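Local coordinates for large ribosomal subunit protein uL10 (Thermotoga maritima, PDB 1ZAV) that forms part of the ribosomal stalk, binds L7/L12 dimers and large-subunit rRNA, and probably helps the ribosome interact with GTP-bound translation factors, at residues 54-59 with 85-90; 21-26 with 91-96; 43-48 with 97-102; 27-32 with 111-116. All blocks are in the same frame, centred on the assembly; numbering follows the deposited sequence.

Contact 1 (54-59 with 85-90); sequences RFRVVK and VLYVTE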
# COMPACT_ATOMS: atom_id res chain seq x y z
N ARG A 54 -23.75 -4.78 19.27
CA ARG A 54 -24.35 -4.30 20.50
C ARG A 54 -23.45 -3.28 21.16
O ARG A 54 -22.24 -3.34 21.00
CB ARG A 54 -24.56 -5.47 21.48
CG ARG A 54 -25.61 -6.45 21.04
CD ARG A 54 -26.95 -5.74 20.95
NE ARG A 54 -27.98 -6.57 20.34
CZ ARG A 54 -28.44 -7.70 20.86
NH1 ARG A 54 -27.96 -8.14 22.02
NH2 ARG A 54 -29.39 -8.37 20.23
N PHE A 55 -24.05 -2.34 21.89
CA PHE A 55 -23.30 -1.33 22.63
C PHE A 55 -23.95 -1.30 24.01
O PHE A 55 -25.07 -0.82 24.16
CB PHE A 55 -23.38 0.07 22.00
CG PHE A 55 -22.49 1.08 22.68
CD1 PHE A 55 -21.10 0.96 22.60
CD2 PHE A 55 -23.03 2.11 23.45
CE1 PHE A 55 -20.26 1.85 23.28
CE2 PHE A 55 -22.21 3.01 24.13
CZ PHE A 55 -20.81 2.88 24.05
N ARG A 56 -23.24 -1.80 25.01
CA ARG A 56 -23.77 -1.84 26.37
C ARG A 56 -22.77 -1.40 27.43
O ARG A 56 -21.58 -1.73 27.36
CB ARG A 56 -24.24 -3.26 26.72
CG ARG A 56 -25.33 -3.82 25.83
CD ARG A 56 -25.92 -5.08 26.46
NE ARG A 56 -24.95 -6.17 26.57
CZ ARG A 56 -25.19 -7.33 27.20
NH1 ARG A 56 -26.37 -7.54 27.77
NH2 ARG A 56 -24.26 -8.27 27.24
N VAL A 57 -23.25 -0.65 28.42
CA VAL A 57 -22.41 -0.21 29.52
C VAL A 57 -22.36 -1.43 30.43
O VAL A 57 -23.41 -1.97 30.81
CB VAL A 57 -23.05 0.96 30.30
CG1 VAL A 57 -22.23 1.24 31.56
CG2 VAL A 57 -23.10 2.20 29.41
N VAL A 58 -21.16 -1.89 30.75
CA VAL A 58 -21.01 -3.07 31.59
C VAL A 58 -19.97 -2.89 32.69
O VAL A 58 -18.85 -2.41 32.45
CB VAL A 58 -20.61 -4.31 30.75
CG1 VAL A 58 -20.54 -5.55 31.64
CG2 VAL A 58 -21.62 -4.52 29.63
N LYS A 59 -20.35 -3.27 33.90
CA LYS A 59 -19.47 -3.17 35.06
C LYS A 59 -18.13 -3.86 34.78
O LYS A 59 -18.09 -4.94 34.18
CB LYS A 59 -20.14 -3.83 36.26
CG LYS A 59 -20.65 -5.23 35.97
CD LYS A 59 -21.10 -5.94 37.24
CE LYS A 59 -19.95 -6.11 38.22
NZ LYS A 59 -19.52 -4.81 38.82
N VAL A 85 -19.15 -1.36 26.28
CA VAL A 85 -18.50 -2.24 25.34
C VAL A 85 -19.26 -2.38 24.03
O VAL A 85 -20.47 -2.62 24.02
CB VAL A 85 -18.29 -3.65 25.99
CG1 VAL A 85 -19.61 -4.35 26.22
CG2 VAL A 85 -17.41 -4.48 25.14
N LEU A 86 -18.54 -2.21 22.93
CA LEU A 86 -19.11 -2.31 21.59
C LEU A 86 -18.59 -3.60 20.98
O LEU A 86 -17.38 -3.75 20.81
CB LEU A 86 -18.66 -1.11 20.75
CG LEU A 86 -19.13 -0.92 19.30
CD1 LEU A 86 -18.58 0.40 18.77
CD2 LEU A 86 -18.66 -2.07 18.43
N TYR A 87 -19.48 -4.53 20.66
CA TYR A 87 -19.01 -5.77 20.06
C TYR A 87 -19.83 -6.19 18.87
O TYR A 87 -21.00 -5.81 18.75
CB TYR A 87 -18.94 -6.89 21.12
CG TYR A 87 -20.24 -7.22 21.81
CD1 TYR A 87 -21.21 -7.99 21.18
CD2 TYR A 87 -20.48 -6.79 23.11
CE1 TYR A 87 -22.39 -8.33 21.83
CE2 TYR A 87 -21.66 -7.12 23.77
CZ TYR A 87 -22.61 -7.90 23.12
OH TYR A 87 -23.76 -8.24 23.79
N VAL A 88 -19.19 -6.93 17.97
CA VAL A 88 -19.82 -7.42 16.75
C VAL A 88 -19.83 -8.94 16.73
O VAL A 88 -18.80 -9.57 16.94
CB VAL A 88 -19.08 -6.90 15.50
CG1 VAL A 88 -19.67 -7.53 14.24
CG2 VAL A 88 -19.19 -5.37 15.43
N THR A 89 -21.00 -9.51 16.47
CA THR A 89 -21.12 -10.96 16.41
C THR A 89 -21.40 -11.43 14.98
O THR A 89 -21.17 -12.59 14.65
CB THR A 89 -22.23 -11.48 17.36
OG1 THR A 89 -23.43 -10.73 17.16
CG2 THR A 89 -21.80 -11.34 18.82
N GLU A 90 -21.89 -10.52 14.15
CA GLU A 90 -22.17 -10.86 12.76
C GLU A 90 -21.95 -9.66 11.85
O GLU A 90 -22.42 -8.57 12.14
CB GLU A 90 -23.61 -11.37 12.59
CG GLU A 90 -23.79 -12.04 11.23
CD GLU A 90 -25.22 -12.47 10.95
OE1 GLU A 90 -25.41 -13.19 9.95
OE2 GLU A 90 -26.14 -12.10 11.71
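Tyr-87 lays its ring across the neighbouring strand and against Arg-54, its partner in a hydrogen-bonded antiparallel pair. From CB, which packs against the carbonyl O of Leu-24 on the next strand, CG takes the position between the backbone N and the carbonyl carbon (chi1 60°), and the ring leans toward residues 54-56. Its CE1 lies 3.6 Å from Arg-54 CB and its CZ 3.5 Å from the same atom, so that Arg-54 CB sits over one ring face in a CH-pi contact. At the tip, OH is 3.5 Å from Arg-56 NH2, with guanidinium and ring planes nearly perpendicular (82°). Ile-18 and Phe-19 of helix 5-19 also touch the ring. An alanine in place of Tyr-87 would probably open a gap between the strand and helix 5-19, uncovering Arg-54 CB and giving the Arg-56 guanidinium more freedom to turn.

Beneath these side chains the backbones pair closely. Arg-54 and Tyr-87 exchange two N-H...O bonds, and so do Arg-56 and Val-85, the shortest running from Val-85 N to Arg-56 O at 2.7 Å. Between them, Phe-55 and Leu-86 form a non-hydrogen-bonded pair whose side chains project from the other face of the sheet. There Leu-86 CB meets the edge of the Phe-55 ring at CD1 (3.7 Å), beneath helices 35-49 and 94-106. Strand 53-58 is thus joined to 83-88 as an outer strand of the chain's antiparallel sheet, with helices packed on both faces, as in a layered alpha/beta domain.

Contact 2 (21-26 with 91-96); sequences KTSLIL and GDPVEA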
# COMPACT_ATOMS: atom_id res chain seq x y z
N LYS A 21 -17.03 -15.50 20.43
CA LYS A 21 -17.41 -15.52 19.02
C LYS A 21 -17.40 -14.16 18.33
O LYS A 21 -17.68 -14.07 17.14
CB LYS A 21 -18.79 -16.16 18.85
CG LYS A 21 -19.96 -15.25 19.16
CD LYS A 21 -21.22 -15.74 18.44
CE LYS A 21 -22.36 -14.73 18.53
NZ LYS A 21 -23.47 -15.07 17.60
N THR A 22 -17.09 -13.10 19.07
CA THR A 22 -17.06 -11.75 18.52
C THR A 22 -15.88 -11.49 17.61
O THR A 22 -14.83 -12.12 17.75
CB THR A 22 -17.01 -10.72 19.64
OG1 THR A 22 -15.97 -11.08 20.57
CG2 THR A 22 -18.35 -10.66 20.37
N SER A 23 -16.04 -10.56 16.67
CA SER A 23 -14.98 -10.20 15.74
C SER A 23 -14.43 -8.83 16.13
O SER A 23 -13.43 -8.36 15.60
CB SER A 23 -15.52 -10.17 14.31
OG SER A 23 -16.44 -9.11 14.11
N LEU A 24 -15.10 -8.20 17.09
CA LEU A 24 -14.71 -6.89 17.59
C LEU A 24 -15.22 -6.70 19.01
O LEU A 24 -16.35 -7.08 19.34
CB LEU A 24 -15.26 -5.76 16.70
CG LEU A 24 -15.21 -4.36 17.35
CD1 LEU A 24 -13.76 -3.92 17.45
CD2 LEU A 24 -16.00 -3.34 16.53
N ILE A 25 -14.36 -6.13 19.84
CA ILE A 25 -14.67 -5.79 21.22
C ILE A 25 -13.94 -4.45 21.37
O ILE A 25 -12.71 -4.41 21.33
CB ILE A 25 -14.10 -6.81 22.26
CG1 ILE A 25 -14.75 -8.18 22.07
CG2 ILE A 25 -14.38 -6.31 23.67
CD1 ILE A 25 -14.17 -9.28 22.99
N LEU A 26 -14.69 -3.36 21.49
CA LEU A 26 -14.09 -2.05 21.66
C LEU A 26 -14.60 -1.45 22.96
O LEU A 26 -15.80 -1.43 23.24
CB LEU A 26 -14.41 -1.15 20.45
CG LEU A 26 -13.85 0.28 20.47
CD1 LEU A 26 -13.76 0.84 19.06
CD2 LEU A 26 -14.72 1.15 21.34
N GLY A 91 -21.24 -9.89 10.75
CA GLY A 91 -20.94 -8.84 9.79
C GLY A 91 -19.50 -8.36 9.96
O GLY A 91 -18.89 -8.60 11.01
N ASP A 92 -18.95 -7.71 8.94
CA ASP A 92 -17.58 -7.21 9.05
C ASP A 92 -17.58 -6.13 10.13
O ASP A 92 -18.39 -5.20 10.08
CB ASP A 92 -17.09 -6.65 7.71
CG ASP A 92 -15.62 -6.27 7.75
OD1 ASP A 92 -15.32 -5.16 8.21
OD2 ASP A 92 -14.77 -7.10 7.34
N PRO A 93 -16.68 -6.23 11.12
CA PRO A 93 -16.56 -5.29 12.24
C PRO A 93 -16.08 -3.86 12.01
O PRO A 93 -16.38 -2.96 12.81
CB PRO A 93 -15.66 -6.06 13.22
CG PRO A 93 -14.72 -6.77 12.30
CD PRO A 93 -15.65 -7.29 11.22
N VAL A 94 -15.33 -3.63 10.94
CA VAL A 94 -14.79 -2.30 10.68
C VAL A 94 -15.80 -1.16 10.69
O VAL A 94 -15.53 -0.11 11.28
CB VAL A 94 -13.99 -2.28 9.36
CG1 VAL A 94 -13.57 -0.85 9.01
CG2 VAL A 94 -12.75 -3.17 9.51
N GLU A 95 -16.96 -1.37 10.08
CA GLU A 95 -17.97 -0.32 10.03
C GLU A 95 -18.48 0.14 11.41
O GLU A 95 -18.89 1.28 11.57
CB GLU A 95 -19.16 -0.79 9.18
CG GLU A 95 -20.32 0.20 9.15
CD GLU A 95 -19.98 1.49 8.43
OE1 GLU A 95 -20.76 2.46 8.54
OE2 GLU A 95 -18.93 1.54 7.75
N ALA A 96 -18.46 -0.75 12.40
CA ALA A 96 -18.93 -0.37 13.74
C ALA A 96 -17.94 0.59 14.39
O ALA A 96 -18.33 1.50 15.12
CB ALA A 96 -19.11 -1.62 14.62
O HOH W 1 -18.69 -10.49 13.05
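Leu-24 and Pro-93 are the residues whose CA atoms come nearest, 5.9 Å apart. Here the chain entering strand 24-28 faces the turn that leads into helix 94-106. Gly-91 has a positive phi (103°), at which a side chain would jam against the carbonyl O of Glu-90.

Pro-93 presses its ring against both residues opposite. Its CB lies 3.5 Å from Leu-24 CB and 3.3 Å from Ser-23 OG, so the hydroxyl rests against the ring's carbons. The leucine reaches further: CG is anti to the backbone N (chi1 165°), beside the carbonyl carbon, and from it CD2 extends to 4.0 Å from Ala-96 CB, in the first turn of the helix. No direct hydrogen bond joins the segments. Instead a water bridges them, 2.8 Å from Ser-23 OG and donating to Gly-91 O at 2.8 Å, which links the loop to the turn at its more exposed end.

The helix start is held by Asp-92, whose OD1 accepts from Val-94 N at 3.1 Å, a capping bond reached from above the carboxylate plane. Its other oxygen, OD2, is hydrogen-bonded by the backbone of another protein chain in the assembly, and its carbonyl O by Tyr-49 OH. This places the turn both on the sheet and at a subunit interface. A helix that follows one strand and starts against the neighbouring antiparallel one is characteristic of a split beta-alpha-beta unit, here strand 83-88, helix 94-106 and strand 114-119, with 24-28 between the two strands.

Contact 3 (43-48 with 97-102); sequences SRLREK and VKIIYN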
# COMPACT_ATOMS: atom_id res chain seq x y z
N SER A 43 -29.07 3.07 17.24
CA SER A 43 -29.84 3.12 16.00
C SER A 43 -28.89 3.13 14.80
O SER A 43 -29.12 2.44 13.82
CB SER A 43 -30.72 4.37 15.98
OG SER A 43 -31.66 4.34 17.05
N ARG A 44 -27.81 3.92 14.89
CA ARG A 44 -26.84 3.98 13.80
C ARG A 44 -26.19 2.62 13.61
O ARG A 44 -25.91 2.20 12.48
CB ARG A 44 -25.77 5.05 14.08
CG ARG A 44 -26.29 6.50 14.08
CD ARG A 44 -25.14 7.51 14.16
NE ARG A 44 -25.60 8.87 14.50
CZ ARG A 44 -24.81 9.93 14.60
NH1 ARG A 44 -23.50 9.81 14.39
NH2 ARG A 44 -25.31 11.11 14.94
N LEU A 45 -25.95 1.92 14.71
CA LEU A 45 -25.35 0.60 14.63
C LEU A 45 -26.30 -0.40 13.99
O LEU A 45 -25.92 -1.14 13.09
CB LEU A 45 -24.95 0.11 16.03
CG LEU A 45 -23.72 0.84 16.61
CD1 LEU A 45 -23.53 0.49 18.08
CD2 LEU A 45 -22.49 0.45 15.78
N ARG A 46 -27.54 -0.43 14.46
CA ARG A 46 -28.55 -1.35 13.96
C ARG A 46 -28.82 -1.19 12.46
O ARG A 46 -28.97 -2.18 11.73
CB ARG A 46 -29.84 -1.18 14.75
CG ARG A 46 -30.97 -2.09 14.31
CD ARG A 46 -32.24 -1.80 15.10
NE ARG A 46 -32.11 -2.15 16.51
CZ ARG A 46 -31.94 -3.39 16.96
NH1 ARG A 46 -31.86 -4.40 16.10
NH2 ARG A 46 -31.84 -3.63 18.27
N GLU A 47 -28.89 0.06 12.02
CA GLU A 47 -29.13 0.38 10.62
C GLU A 47 -28.12 -0.33 9.73
O GLU A 47 -28.41 -0.64 8.57
CB GLU A 47 -29.02 1.89 10.43
CG GLU A 47 -28.84 2.36 9.00
CD GLU A 47 -28.61 3.86 8.91
OE1 GLU A 47 -29.56 4.62 9.20
OE2 GLU A 47 -27.48 4.27 8.57
N LYS A 48 -26.93 -0.59 10.27
CA LYS A 48 -25.88 -1.25 9.52
C LYS A 48 -25.66 -2.71 9.91
O LYS A 48 -25.25 -3.52 9.08
CB LYS A 48 -24.55 -0.50 9.71
CG LYS A 48 -24.55 0.93 9.18
CD LYS A 48 -24.67 0.97 7.66
CE LYS A 48 -24.56 2.38 7.13
NZ LYS A 48 -24.50 2.38 5.65
N VAL A 97 -16.65 0.38 14.13
CA VAL A 97 -15.65 1.28 14.70
C VAL A 97 -15.88 2.68 14.11
O VAL A 97 -15.91 3.68 14.83
CB VAL A 97 -14.23 0.79 14.39
CG1 VAL A 97 -13.20 1.73 15.04
CG2 VAL A 97 -14.03 -0.65 14.90
N LYS A 98 -16.08 2.74 12.80
CA LYS A 98 -16.33 4.02 12.12
C LYS A 98 -17.56 4.72 12.69
O LYS A 98 -17.56 5.94 12.89
CB LYS A 98 -16.53 3.81 10.62
CG LYS A 98 -16.72 5.12 9.84
CD LYS A 98 -17.29 4.88 8.46
CE LYS A 98 -16.52 3.80 7.70
NZ LYS A 98 -15.09 4.16 7.47
N ILE A 99 -18.61 3.94 12.92
CA ILE A 99 -19.85 4.49 13.46
C ILE A 99 -19.66 5.14 14.83
O ILE A 99 -20.13 6.25 15.06
CB ILE A 99 -20.96 3.39 13.54
CG1 ILE A 99 -21.39 2.99 12.13
CG2 ILE A 99 -22.18 3.92 14.32
CD1 ILE A 99 -22.35 1.81 12.07
N ILE A 100 -18.98 4.46 15.75
CA ILE A 100 -18.82 5.04 17.07
C ILE A 100 -17.78 6.16 17.07
O ILE A 100 -17.85 7.08 17.89
CB ILE A 100 -18.44 3.97 18.12
CG1 ILE A 100 -18.63 4.53 19.53
CG2 ILE A 100 -17.01 3.52 17.91
CD1 ILE A 100 -18.41 3.52 20.64
N TYR A 101 -16.83 6.07 16.16
CA TYR A 101 -15.80 7.11 16.05
C TYR A 101 -16.48 8.42 15.61
O TYR A 101 -16.27 9.47 16.22
CB TYR A 101 -14.75 6.71 15.00
CG TYR A 101 -13.63 7.72 14.83
CD1 TYR A 101 -12.59 7.80 15.75
CD2 TYR A 101 -13.62 8.61 13.74
CE1 TYR A 101 -11.56 8.73 15.60
CE2 TYR A 101 -12.60 9.55 13.58
CZ TYR A 101 -11.57 9.60 14.51
OH TYR A 101 -10.56 10.52 14.36
N ASN A 102 -17.30 8.34 14.58
CA ASN A 102 -18.00 9.52 14.07
C ASN A 102 -19.11 10.00 15.02
O ASN A 102 -19.53 11.16 14.95
CB ASN A 102 -18.59 9.22 12.69
CG ASN A 102 -17.51 9.07 11.62
OD1 ASN A 102 -17.73 8.44 10.58
ND2 ASN A 102 -16.34 9.66 11.87
O HOH W 2 -21.53 7.64 13.56
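Ile-99 of helix 94-106 packs against Arg-44, Leu-45 and Lys-48 of helix 35-49, an antiparallel helix-helix contact in the layer that covers the Phe-55 and Leu-86 face of the sheet. The segment axes come within 9.9 Å of each other and run at 156°, and Leu-45 and Ile-99 are the closest pair of CA atoms.

The two branches of Ile-99 divide the work. CG2, anti to the backbone N, reaches Arg-44 CB at 3.8 Å and Leu-45 CD2 at 3.8 Å. CD1, on the other branch, lies 3.7 Å from Lys-48 CG and 3.6 Å from the carbonyl O of Arg-44. Leu-45 faces the sheet side, where it also touches Phe-55 and Ala-96, whereas Arg-44 and Lys-48 offer only their aliphatic parts to the isoleucine and carry their charges onward.

Arg-44 is extended from CG to NE, and its guanidinium lies beside the C-terminal part of the other helix. NH1 donates to a water at 3.0 Å, which sits in the guanidinium plane and in turn donates to Ile-99 O. The same NH1 forms a salt bridge with Asp-106, a second tie to helix 94-106 near its end. An apolar inner side and a polar, watered outer side suit two antiparallel helices side by side on one face of an antiparallel sheet, as in ferredoxin-like alpha/beta folds.

Contact 4 (27-32 with 111-116); sequences FADFLG and LSRLKG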
# COMPACT_ATOMS: atom_id res chain seq x y z
N PHE A 27 -13.67 -0.97 23.79
CA PHE A 27 -14.01 -0.41 25.08
C PHE A 27 -14.09 1.10 25.02
O PHE A 27 -13.15 1.75 24.59
CB PHE A 27 -12.96 -0.83 26.09
CG PHE A 27 -12.81 -2.32 26.18
CD1 PHE A 27 -13.66 -3.07 26.99
CD2 PHE A 27 -11.82 -2.98 25.45
CE1 PHE A 27 -13.54 -4.46 27.08
CE2 PHE A 27 -11.69 -4.37 25.52
CZ PHE A 27 -12.55 -5.11 26.34
N ALA A 28 -15.22 1.64 25.47
CA ALA A 28 -15.47 3.08 25.45
C ALA A 28 -15.95 3.69 26.76
O ALA A 28 -16.68 3.05 27.53
CB ALA A 28 -16.48 3.40 24.35
N ASP A 29 -15.54 4.93 26.99
CA ASP A 29 -15.96 5.69 28.16
C ASP A 29 -17.21 6.40 27.66
O ASP A 29 -17.13 7.25 26.78
CB ASP A 29 -14.89 6.73 28.52
CG ASP A 29 -15.35 7.70 29.60
OD1 ASP A 29 -16.57 7.78 29.87
OD2 ASP A 29 -14.48 8.39 30.18
N PHE A 30 -18.37 6.04 28.21
CA PHE A 30 -19.63 6.65 27.77
C PHE A 30 -20.26 7.52 28.85
O PHE A 30 -21.45 7.87 28.78
CB PHE A 30 -20.60 5.54 27.34
CG PHE A 30 -21.70 6.00 26.42
CD1 PHE A 30 -21.39 6.55 25.18
CD2 PHE A 30 -23.03 5.88 26.80
CE1 PHE A 30 -22.41 6.97 24.31
CE2 PHE A 30 -24.06 6.30 25.94
CZ PHE A 30 -23.74 6.85 24.69
N LEU A 31 -19.46 7.88 29.85
CA LEU A 31 -19.92 8.72 30.96
C LEU A 31 -20.39 10.08 30.43
O LEU A 31 -19.80 10.63 29.51
CB LEU A 31 -18.79 8.94 31.96
CG LEU A 31 -18.27 7.70 32.69
CD1 LEU A 31 -17.00 8.04 33.46
CD2 LEU A 31 -19.34 7.17 33.63
N GLY A 32 -21.47 10.60 31.01
CA GLY A 32 -21.96 11.90 30.60
C GLY A 32 -22.94 11.92 29.44
O GLY A 32 -23.69 12.88 29.28
N LEU A 111 -11.90 11.96 21.75
CA LEU A 111 -11.74 10.69 21.06
C LEU A 111 -10.89 9.68 21.82
O LEU A 111 -10.88 8.50 21.48
CB LEU A 111 -11.18 10.92 19.66
CG LEU A 111 -12.10 11.73 18.73
CD1 LEU A 111 -11.40 11.97 17.40
CD2 LEU A 111 -13.41 10.98 18.52
N SER A 112 -10.18 10.14 22.85
CA SER A 112 -9.36 9.23 23.64
C SER A 112 -10.28 8.41 24.56
O SER A 112 -9.84 7.45 25.20
CB SER A 112 -8.33 10.00 24.47
OG SER A 112 -8.94 10.82 25.44
N ARG A 113 -11.55 8.81 24.60
CA ARG A 113 -12.55 8.11 25.40
C ARG A 113 -12.82 6.76 24.71
O ARG A 113 -13.50 5.89 25.25
CB ARG A 113 -13.84 8.95 25.50
CG ARG A 113 -13.69 10.25 26.30
CD ARG A 113 -14.83 11.24 25.99
NE ARG A 113 -15.79 11.42 27.09
CZ ARG A 113 -16.44 10.43 27.70
NH1 ARG A 113 -17.30 10.68 28.68
NH2 ARG A 113 -16.21 9.18 27.33
N LEU A 114 -12.28 6.62 23.50
CA LEU A 114 -12.38 5.38 22.74
C LEU A 114 -11.04 4.71 23.02
O LEU A 114 -10.08 4.82 22.26
CB LEU A 114 -12.56 5.66 21.25
CG LEU A 114 -13.82 6.45 20.87
CD1 LEU A 114 -13.94 6.54 19.36
CD2 LEU A 114 -15.05 5.78 21.46
N LYS A 115 -11.02 3.99 24.14
CA LYS A 115 -9.84 3.32 24.68
C LYS A 115 -9.08 2.23 23.94
O LYS A 115 -7.91 1.99 24.24
CB LYS A 115 -10.21 2.83 26.08
CG LYS A 115 -10.66 3.95 26.98
CD LYS A 115 -10.82 3.53 28.42
CE LYS A 115 -12.10 2.76 28.66
NZ LYS A 115 -12.32 2.59 30.13
N GLY A 116 -9.72 1.55 22.99
CA GLY A 116 -9.06 0.48 22.26
C GLY A 116 -9.85 -0.81 22.38
O GLY A 116 -11.03 -0.78 22.75
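Asp-29 holds CG anti to its backbone N (chi1 172°), and Arg-113, its chain bent at chi3, which sets NE (109°, a doubtful value beside a clash), has its guanidinium next to that carboxylate. The planes of the two groups are inclined to each other rather than matched edge to edge. OD1 takes a weak bond from Arg-113 NH1 at 3.2 Å as part of a salt bridge. NH2 is modelled too close to its surroundings, so its exact place is doubtful. A firmer bond comes from Leu-31 N, 2.9 Å from Asp-29 OD1, closing an Asx turn just after strand 24-28. An alanine at Asp-29 would probably leave Arg-113 without its acidic mate and the turn at Leu-31 without its side-chain acceptor.

The backbones run in nearly opposite directions. Asp-29 N donates to Arg-113 O at 2.8 Å, and Phe-27 N to Gly-116 O, also at 2.8 Å and almost straight (169°). The same Gly-116 O lies at the edge of the Phe-27 ring, 3.6 Å from CD2. Between these bonds, Ala-28 CA approaches Arg-113 O, and Ala-28 CB packs on Leu-114 CD2 at 4.0 Å. Lys-115 covers the carbonyl O of Phe-27 with its CB, then sends NZ to Thr-83 OG1 and Phe-78 O beyond the pair.

Tyr-104 OH of helix 94-106 is hydrogen-bonded to Asp-29 O, and the tyrosine also packs on Ala-28 and Arg-113. Two direct backbone bonds thus hold the segments together where strand 24-28 ends. Beyond them the Asx turn is the firmer feature, and the charge pairing is probably an electrostatic attraction of uncertain geometry.

Contacts 1 and 2 are largely buried; contacts 3 and 4 each combine a buried side with a more exposed one. Contacts 1 and 4 join neighbouring strands of one sheet, 53-58 with 83-88 and 24-28 with 114-119, contact 1 with regular backbone pairing and contact 4 with looser pairing that ends in a charged pair and an Asx turn. Contacts 2 and 3 share helix 94-106: the first sets its start against strand 24-28 by apolar packing and a water, the second lays its middle along helix 35-49. Ile-100 touches Phe-55, Leu-86, Ala-28 and Leu-114, drawing contacts 1, 3 and 4 into one core.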